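FAD synthase (Thermoplasma volcanium GSS1, PDB 3GLV) probably catalyses the transfer of AMP from ATP to flavin mononucleotide, making FAD and diphosphate with the help of a divalent metal cation. Local coordinates at residues A[18-23]-A[117-122]; A[32-37]-A[64-69]. One frame throughout, in Å; residues are numbered along the deposited sequence.

How the interactions relate
Helix 16-26 joins the two contacts, whose centres lie about 14 Å apart. In interaction 1 this helix meets the chain that follows strand 114-117, outermost on one side of this chain's parallel sheet; in interaction 2, strand 31-36, the next element after the helix, pairs with strand 68-71, outermost on the other. The two meet through Leu22, whose CD2 lies 3.8 Å from CG2 of Val34 and whose CB lies 4.0 Å from CG2 of Val65. Interaction 1 holds His18 and Tyr121, both inferred to bind ATP, and His18 donates a hydrogen bond to a sulfate. In interaction 2 Val34 touches Phe11, also inferred to bind ATP, their nearest side-chain atoms about 3 Å apart.

Interaction 1 of 2, residues A[18-23]-A[117-122]; sequences HIHYLK and RISKYD. With SO4 (sulfate ion), chain C.
His20 reaches from helix 16-26 to the chain after strand 114-117 and holds Ser119 by two atoms. Its CG is anti to the backbone N (chi1 171°), and the ring meets both Ser119 and Tyr121. Its NE2 donates to Ser119 O at 2.9 Å; the carbonyl oxygen lies almost in the imidazole plane, but the nitrogen stands well above the plane of the carbonyl group, and the N-H...O angle is a bent 141°. The same NE2 is 2.9 Å from Ser119 OG, a hydrogen bond in which either atom could be the donor. A histidine suits this place because its flat ring can bond at the edge while offering a face to carbon: Tyr121 CA sits over one face in a CH-pi contact, 4.1 Å from the ring centroid, and Tyr121 CB approaches His20 CD2 at 3.6 Å. The tyrosine ring, inclined by 40° to the imidazole, meets His20 CB through CD1.

One residue before Ser119, Ile118 packs against both helix residues: its CG2 lies 3.8 Å from His20 NE2, while CG1 meets Tyr21 CD1 at 3.9 Å, the side chains of Ile118 and Tyr21 crossing at about a right angle. Tyr21 is positioned from further inside, its hydroxyl bonded to Thr90 O and Thr8 N.

On the same helix, His15 N engages His18 ND1, and His18 NE2 donates to O3 of a sulfate at 3.0 Å. Val10 N and Phe11 N bind the same ion. His15 and His18 belong to the HxGH motif of the cytidylyltransferase-like nucleotidyltransferases, and the sulfate probably marks where phosphate of ATP binds.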
ATOM      1  N   HIS A  18      -4.668  -6.333   6.312  1.00 20.05           N
ATOM      2  CA  HIS A  18      -3.530  -6.805   5.647  1.00 20.20           C
ATOM      3  C   HIS A  18      -2.314  -6.091   6.242  1.00 20.19           C
ATOM      4  O   HIS A  18      -1.293  -6.714   6.508  1.00 20.33           O
ATOM      5  CB  HIS A  18      -3.585  -6.486   4.140  1.00 20.09           C
ATOM      6  CG  HIS A  18      -4.633  -7.224   3.402  1.00 21.38           C
ATOM      7  ND1 HIS A  18      -5.482  -6.590   2.523  1.00 23.40           N
ATOM      8  CD2 HIS A  18      -4.948  -8.552   3.361  1.00 23.17           C
ATOM      9  CE1 HIS A  18      -6.291  -7.498   1.981  1.00 27.19           C
ATOM     10  NE2 HIS A  18      -5.976  -8.697   2.455  1.00 22.85           N
ATOM     11  N   ILE A  19      -2.382  -4.773   6.364  1.00 19.80           N
ATOM     12  CA  ILE A  19      -1.278  -4.008   6.904  1.00 19.19           C
ATOM     13  C   ILE A  19      -0.890  -4.543   8.288  1.00 19.72           C
ATOM     14  O   ILE A  19       0.311  -4.671   8.598  1.00 18.31           O
ATOM     15  CB  ILE A  19      -1.624  -2.520   7.035  1.00 19.59           C
ATOM     16  CG1 ILE A  19      -1.912  -1.890   5.652  1.00 22.25           C
ATOM     17  CG2 ILE A  19      -0.472  -1.752   7.748  1.00 18.63           C
ATOM     18  CD1 ILE A  19      -0.786  -2.210   4.578  1.00 18.05           C
ATOM     19  N   HIS A  20      -1.873  -4.838   9.148  1.00 18.99           N
ATOM     20  CA  HIS A  20      -1.509  -5.334  10.506  1.00 18.46           C
ATOM     21  C   HIS A  20      -0.791  -6.703  10.353  1.00 19.12           C
ATOM     22  O   HIS A  20       0.220  -6.935  10.999  1.00 19.01           O
ATOM     23  CB  HIS A  20      -2.713  -5.453  11.385  1.00 17.77           C
ATOM     24  CG  HIS A  20      -2.493  -6.151  12.703  1.00 20.04           C
ATOM     25  ND1 HIS A  20      -2.027  -5.489  13.828  1.00 18.83           N
ATOM     26  CD2 HIS A  20      -2.844  -7.399  13.121  1.00 22.14           C
ATOM     27  CE1 HIS A  20      -2.014  -6.335  14.853  1.00 23.43           C
ATOM     28  NE2 HIS A  20      -2.516  -7.499  14.458  1.00 18.93           N
ATOM     29  N   TYR A  21      -1.270  -7.580   9.499  1.00 18.92           N
ATOM     30  CA  TYR A  21      -0.635  -8.873   9.298  1.00 17.71           C
ATOM     31  C   TYR A  21       0.795  -8.738   8.823  1.00 18.80           C
ATOM     32  O   TYR A  21       1.664  -9.297   9.404  1.00 17.00           O
ATOM     33  CB  TYR A  21      -1.455  -9.743   8.341  1.00 18.33           C
ATOM     34  CG  TYR A  21      -0.839 -11.067   7.903  1.00 18.01           C
ATOM     35  CD1 TYR A  21      -0.536 -12.046   8.795  1.00 16.47           C
ATOM     36  CD2 TYR A  21      -0.613 -11.322   6.588  1.00 20.27           C
ATOM     37  CE1 TYR A  21      -0.020 -13.218   8.385  1.00 17.31           C
ATOM     38  CE2 TYR A  21      -0.095 -12.482   6.172  1.00 21.24           C
ATOM     39  CZ  TYR A  21       0.203 -13.427   7.063  1.00 17.25           C
ATOM     40  OH  TYR A  21       0.720 -14.574   6.605  1.00 17.98           O
ATOM     41  N   LEU A  22       1.004  -7.961   7.778  1.00 17.85           N
ATOM     42  CA  LEU A  22       2.309  -7.750   7.223  1.00 17.58           C
ATOM     43  C   LEU A  22       3.260  -7.025   8.199  1.00 17.16           C
ATOM     44  O   LEU A  22       4.326  -7.476   8.434  1.00 17.35           O
ATOM     45  CB  LEU A  22       2.209  -7.032   5.889  1.00 16.64           C
ATOM     46  CG  LEU A  22       1.457  -7.764   4.786  1.00 20.31           C
ATOM     47  CD1 LEU A  22       1.492  -7.037   3.461  1.00 22.50           C
ATOM     48  CD2 LEU A  22       2.005  -9.145   4.641  1.00 31.00           C
ATOM     49  N   LYS A  23       2.828  -5.924   8.780  1.00 18.09           N
ATOM     50  CA  LYS A  23       3.639  -5.153   9.696  1.00 18.97           C
ATOM     51  C   LYS A  23       4.067  -5.944  10.899  1.00 19.23           C
ATOM     52  O   LYS A  23       5.248  -5.847  11.334  1.00 18.94           O
ATOM     53  CB  LYS A  23       2.945  -3.872  10.103  1.00 19.62           C
ATOM     54  CG  LYS A  23       3.725  -3.024  11.035  1.00 22.39           C
ATOM     55  CD  LYS A  23       3.040  -1.628  11.320  1.00 26.61           C
ATOM     56  CE  LYS A  23       3.022  -0.710  10.077  1.00 27.20           C
ATOM     57  NZ  LYS A  23       2.589   0.637  10.548  1.00 25.32           N
ATOM     58  N   ARG A 117       1.414 -17.345  14.990  1.00 21.22           N
ATOM     59  CA  ARG A 117       0.153 -16.657  14.719  1.00 21.76           C
ATOM     60  C   ARG A 117       0.283 -15.162  15.080  1.00 22.04           C
ATOM     61  O   ARG A 117       0.777 -14.818  16.159  1.00 21.11           O
ATOM     62  CB  ARG A 117      -1.006 -17.305  15.472  1.00 22.06           C
ATOM     63  CG  ARG A 117      -1.500 -18.594  14.828  1.00 23.85           C
ATOM     64  CD  ARG A 117      -2.711 -19.277  15.556  1.00 26.38           C
ATOM     65  NE  ARG A 117      -2.463 -19.470  16.979  1.00 27.05           N
ATOM     66  CZ  ARG A 117      -2.921 -18.703  17.969  1.00 31.43           C
ATOM     67  NH1 ARG A 117      -3.726 -17.666  17.757  1.00 35.08           N
ATOM     68  NH2 ARG A 117      -2.570 -18.990  19.216  1.00 34.15           N
ATOM     69  N   ILE A 118      -0.151 -14.284  14.165  1.00 21.63           N
ATOM     70  CA  ILE A 118      -0.203 -12.854  14.418  1.00 21.32           C
ATOM     71  C   ILE A 118      -1.397 -12.451  15.264  1.00 22.14           C
ATOM     72  O   ILE A 118      -2.430 -13.079  15.183  1.00 23.01           O
ATOM     73  CB  ILE A 118      -0.246 -12.083  13.119  1.00 20.00           C
ATOM     74  CG1 ILE A 118       1.006 -12.447  12.308  1.00 21.90           C
ATOM     75  CG2 ILE A 118      -0.437 -10.534  13.375  1.00 17.24           C
ATOM     76  CD1 ILE A 118       2.371 -12.179  13.027  1.00 19.84           C
ATOM     77  N   SER A 119      -1.248 -11.411  16.072  1.00 23.23           N
ATOM     78  CA  SER A 119      -2.336 -10.936  16.967  1.00 24.89           C
ATOM     79  C   SER A 119      -3.571 -10.520  16.184  1.00 25.88           C
ATOM     80  O   SER A 119      -3.472 -10.126  15.018  1.00 24.42           O
ATOM     81  CB  SER A 119      -1.899  -9.728  17.788  1.00 24.26           C
ATOM     82  OG  SER A 119      -1.560  -8.640  16.944  1.00 21.70           O
ATOM     83  N   LYS A 120      -4.725 -10.608  16.830  1.00 28.42           N
ATOM     84  CA  LYS A 120      -5.995 -10.238  16.179  1.00 30.78           C
ATOM     85  C   LYS A 120      -5.981  -8.744  15.847  1.00 31.56           C
ATOM     86  O   LYS A 120      -5.557  -7.954  16.671  1.00 31.29           O
ATOM     87  CB  LYS A 120      -7.167 -10.608  17.105  1.00 31.68           C
ATOM     88  CG  LYS A 120      -8.548 -10.321  16.504  1.00 35.61           C
ATOM     89  CD  LYS A 120      -9.690 -11.065  17.223  1.00 41.15           C
ATOM     90  CE  LYS A 120     -10.006 -10.510  18.603  1.00 42.79           C
ATOM     91  NZ  LYS A 120     -11.294 -11.091  19.155  1.00 47.22           N
ATOM     92  N   TYR A 121      -6.333  -8.350  14.633  1.00 33.18           N
ATOM     93  CA  TYR A 121      -6.402  -6.922  14.313  1.00 35.70           C
ATOM     94  C   TYR A 121      -7.667  -6.278  14.970  1.00 37.39           C
ATOM     95  O   TYR A 121      -8.670  -6.930  15.105  1.00 37.49           O
ATOM     96  CB  TYR A 121      -6.406  -6.680  12.788  1.00 35.62           C
ATOM     97  CG  TYR A 121      -6.595  -5.224  12.457  1.00 37.17           C
ATOM     98  CD1 TYR A 121      -5.770  -4.276  13.020  1.00 40.56           C
ATOM     99  CD2 TYR A 121      -7.630  -4.783  11.639  1.00 40.30           C
ATOM    100  CE1 TYR A 121      -5.937  -2.916  12.765  1.00 42.25           C
ATOM    101  CE2 TYR A 121      -7.821  -3.400  11.369  1.00 40.37           C
ATOM    102  CZ  TYR A 121      -6.968  -2.474  11.942  1.00 43.62           C
ATOM    103  OH  TYR A 121      -7.103  -1.091  11.748  1.00 44.19           O
ATOM    104  N   ASP A 122      -7.612  -5.031  15.398  1.00 40.53           N
ATOM    105  CA  ASP A 122      -8.854  -4.305  15.838  1.00 43.00           C
ATOM    106  C   ASP A 122      -9.588  -3.604  14.699  1.00 43.40           C
ATOM    107  O   ASP A 122      -9.148  -2.533  14.267  1.00 44.42           O
ATOM    108  CB  ASP A 122      -8.517  -3.245  16.871  1.00 43.86           C
ATOM    109  CG  ASP A 122      -7.977  -3.842  18.132  1.00 46.90           C
ATOM    110  OD1 ASP A 122      -7.060  -4.669  17.987  1.00 50.20           O
ATOM    111  OD2 ASP A 122      -8.475  -3.508  19.247  1.00 50.11           O
TER
HETATM  112  S   SO4 C 203      -6.171 -12.545   2.105  1.00 48.52           S
HETATM  113  O1  SO4 C 203      -7.599 -12.866   1.943  1.00 57.52           O
HETATM  114  O2  SO4 C 203      -5.412 -13.719   1.676  1.00 55.19           O
HETATM  115  O3  SO4 C 203      -5.800 -11.456   1.172  1.00 51.06           O
HETATM  116  O4  SO4 C 203      -6.052 -12.298   3.545  1.00 51.83           O

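Interaction 2 of 2, residues A[32-37]-A[64-69]; sequences LVVVVA and KVVDRA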
ATOM      1  N   LEU A  32      11.016  -9.588   5.279  1.00 21.79           N
ATOM      2  CA  LEU A  32       9.686 -10.093   4.997  1.00 19.87           C
ATOM      3  C   LEU A  32       9.517 -10.434   3.523  1.00 20.47           C
ATOM      4  O   LEU A  32       9.681  -9.564   2.662  1.00 19.19           O
ATOM      5  CB  LEU A  32       8.629  -9.098   5.453  1.00 19.71           C
ATOM      6  CG  LEU A  32       7.174  -9.528   5.206  1.00 18.65           C
ATOM      7  CD1 LEU A  32       6.810 -10.779   6.005  1.00 20.01           C
ATOM      8  CD2 LEU A  32       6.210  -8.380   5.577  1.00 18.39           C
ATOM      9  N   VAL A  33       9.259 -11.742   3.264  1.00 20.45           N
ATOM     10  CA  VAL A  33       8.898 -12.267   1.948  1.00 20.22           C
ATOM     11  C   VAL A  33       7.424 -12.516   1.995  1.00 19.74           C
ATOM     12  O   VAL A  33       6.885 -13.247   2.888  1.00 20.06           O
ATOM     13  CB  VAL A  33       9.704 -13.575   1.567  1.00 20.98           C
ATOM     14  CG1 VAL A  33       9.291 -14.112   0.190  1.00 22.13           C
ATOM     15  CG2 VAL A  33      11.271 -13.366   1.619  1.00 21.15           C
ATOM     16  N   VAL A  34       6.712 -11.921   1.051  1.00 19.93           N
ATOM     17  CA  VAL A  34       5.270 -12.185   0.948  1.00 18.85           C
ATOM     18  C   VAL A  34       4.959 -13.045  -0.237  1.00 20.34           C
ATOM     19  O   VAL A  34       5.431 -12.758  -1.410  1.00 18.98           O
ATOM     20  CB  VAL A  34       4.441 -10.856   0.897  1.00 20.58           C
ATOM     21  CG1 VAL A  34       2.937 -11.169   0.760  1.00 17.00           C
ATOM     22  CG2 VAL A  34       4.748  -9.967   2.113  1.00 17.23           C
ATOM     23  N   VAL A  35       4.190 -14.107  -0.000  1.00 18.68           N
ATOM     24  CA  VAL A  35       3.812 -14.984  -1.111  1.00 19.58           C
ATOM     25  C   VAL A  35       2.346 -14.741  -1.473  1.00 19.99           C
ATOM     26  O   VAL A  35       1.436 -14.939  -0.661  1.00 18.84           O
ATOM     27  CB  VAL A  35       4.029 -16.483  -0.756  1.00 20.94           C
ATOM     28  CG1 VAL A  35       3.581 -17.440  -1.920  1.00 19.48           C
ATOM     29  CG2 VAL A  35       5.485 -16.729  -0.303  1.00 19.79           C
ATOM     30  N   VAL A  36       2.152 -14.265  -2.687  1.00 19.59           N
ATOM     31  CA  VAL A  36       0.871 -13.768  -3.183  1.00 20.89           C
ATOM     32  C   VAL A  36       0.193 -14.872  -4.021  1.00 21.56           C
ATOM     33  O   VAL A  36       0.804 -15.389  -4.974  1.00 21.57           O
ATOM     34  CB  VAL A  36       1.096 -12.502  -4.070  1.00 20.63           C
ATOM     35  CG1 VAL A  36      -0.234 -12.032  -4.720  1.00 19.76           C
ATOM     36  CG2 VAL A  36       1.715 -11.397  -3.260  1.00 18.12           C
ATOM     37  N   ALA A  37      -1.045 -15.236  -3.687  1.00 21.79           N
ATOM     38  CA  ALA A  37      -1.740 -16.343  -4.372  1.00 22.25           C
ATOM     39  C   ALA A  37      -1.952 -16.047  -5.862  1.00 22.31           C
ATOM     40  O   ALA A  37      -2.321 -14.939  -6.230  1.00 22.17           O
ATOM     41  CB  ALA A  37      -3.073 -16.612  -3.699  1.00 22.08           C
ATOM     42  N   LYS A  64       6.147  -0.401   2.531  1.00 19.17           N
ATOM     43  CA  LYS A  64       7.408  -0.199   3.260  1.00 20.44           C
ATOM     44  C   LYS A  64       7.887  -1.495   3.893  1.00 19.60           C
ATOM     45  O   LYS A  64       9.044  -1.820   3.787  1.00 17.03           O
ATOM     46  CB  LYS A  64       7.249   0.868   4.384  1.00 19.71           C
ATOM     47  CG  LYS A  64       7.161   2.331   3.864  1.00 22.00           C
ATOM     48  CD  LYS A  64       7.023   3.381   5.022  1.00 23.62           C
ATOM     49  CE  LYS A  64       6.713   4.822   4.516  1.00 24.15           C
ATOM     50  NZ  LYS A  64       7.433   5.233   3.193  1.00 24.16           N
ATOM     51  N   VAL A  65       6.972  -2.235   4.527  1.00 19.96           N
ATOM     52  CA  VAL A  65       7.374  -3.363   5.343  1.00 20.24           C
ATOM     53  C   VAL A  65       7.714  -4.617   4.534  1.00 22.62           C
ATOM     54  O   VAL A  65       8.273  -5.555   5.100  1.00 23.81           O
ATOM     55  CB  VAL A  65       6.310  -3.697   6.437  1.00 20.24           C
ATOM     56  CG1 VAL A  65       6.069  -2.479   7.325  1.00 19.31           C
ATOM     57  CG2 VAL A  65       5.031  -4.232   5.849  1.00 19.16           C
ATOM     58  N   VAL A  66       7.458  -4.615   3.215  1.00 22.83           N
ATOM     59  CA  VAL A  66       7.686  -5.766   2.404  1.00 22.61           C
ATOM     60  C   VAL A  66       9.047  -5.697   1.711  1.00 24.16           C
ATOM     61  O   VAL A  66       9.312  -4.816   0.847  1.00 23.15           O
ATOM     62  CB  VAL A  66       6.544  -5.997   1.333  1.00 22.58           C
ATOM     63  CG1 VAL A  66       6.846  -7.201   0.468  1.00 21.14           C
ATOM     64  CG2 VAL A  66       5.184  -6.124   1.987  1.00 19.80           C
ATOM     65  N   ASP A  67       9.893  -6.679   2.015  1.00 23.96           N
ATOM     66  CA  ASP A  67      11.207  -6.722   1.350  1.00 24.78           C
ATOM     67  C   ASP A  67      11.124  -7.387  -0.005  1.00 25.60           C
ATOM     68  O   ASP A  67      11.683  -6.860  -0.962  1.00 27.33           O
ATOM     69  CB  ASP A  67      12.218  -7.363   2.253  1.00 23.53           C
ATOM     70  CG  ASP A  67      12.394  -6.563   3.514  1.00 25.41           C
ATOM     71  OD1 ASP A  67      12.823  -5.402   3.364  1.00 31.56           O
ATOM     72  OD2 ASP A  67      12.002  -7.019   4.606  1.00 22.15           O
ATOM     73  N   ARG A  68      10.389  -8.500  -0.092  1.00 25.37           N
ATOM     74  CA  ARG A  68      10.261  -9.253  -1.352  1.00 26.26           C
ATOM     75  C   ARG A  68       8.894  -9.872  -1.470  1.00 24.72           C
ATOM     76  O   ARG A  68       8.330 -10.357  -0.481  1.00 23.55           O
ATOM     77  CB  ARG A  68      11.290 -10.391  -1.428  1.00 26.65           C
ATOM     78  CG  ARG A  68      12.604  -9.936  -1.983  1.00 33.79           C
ATOM     79  CD  ARG A  68      13.641 -11.064  -1.964  1.00 39.72           C
ATOM     80  NE  ARG A  68      13.138 -12.221  -2.697  1.00 44.28           N
ATOM     81  CZ  ARG A  68      13.067 -13.469  -2.227  1.00 46.46           C
ATOM     82  NH1 ARG A  68      13.479 -13.781  -0.989  1.00 47.55           N
ATOM     83  NH2 ARG A  68      12.577 -14.418  -3.021  1.00 46.14           N
ATOM     84  N   ALA A  69       8.388  -9.897  -2.702  1.00 24.29           N
ATOM     85  CA  ALA A  69       7.113 -10.524  -2.980  1.00 24.03           C
ATOM     86  C   ALA A  69       7.205 -11.414  -4.171  1.00 23.74           C
ATOM     87  O   ALA A  69       7.797 -11.046  -5.199  1.00 23.13           O
ATOM     88  CB  ALA A  69       6.018  -9.472  -3.158  1.00 23.43           C
TER
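Asp67 has CG beside its backbone N (chi1 -62°), and its carboxylate meets the backbone of Leu32; Val34 has CG2 beside its backbone N, Val66 has CG1 anti to its own, and these two methyls meet. Asp67 OD2 accepts from Leu32 N at 2.8 Å through its anti lone pair, in a nearly straight bond of 167°, and also forms a salt bridge with Lys26. The short aspartate lets an acceptor reach the main chain where the strand pairing begins.

Leu32 O takes two donors, Asp67 N and Arg68 N, both at 3.0 Å and in the carbonyl plane; the bond from Arg68 is the straighter. One step on, Val34 N donates to Arg68 O at 2.7 Å, continuing the parallel pairing of Val33 with Arg68 and Val34 with Ala69, which runs on to a backbone bond between Val34 and Ile70.

On the face bearing Val33 and Arg68, the two side chains run side by side in the same direction, and Val33 CG2 touches Arg68 NH1 at 3.4 Å. On the face bearing Val34 and Ala69, Val34 CG2 meets CG1 of Val66 from the preceding loop at 3.8 Å, the side chains roughly perpendicular. Leu32 CD2 lies 3.5 Å from Val65 O. Branched valines suit an extended strand, and the small Ala69 lets helix 53-60 come close.

Lys64 NZ bonds Leu63 O and Val66 O of the second subunit. Strand 31-36 lies between strand 68-71, outermost in this chain's sheet, and strand 4-9, with Leu57 and Ile60 of helix 53-60 against Ala69, and Leu22 of helix 16-26 against Val34 and Val65.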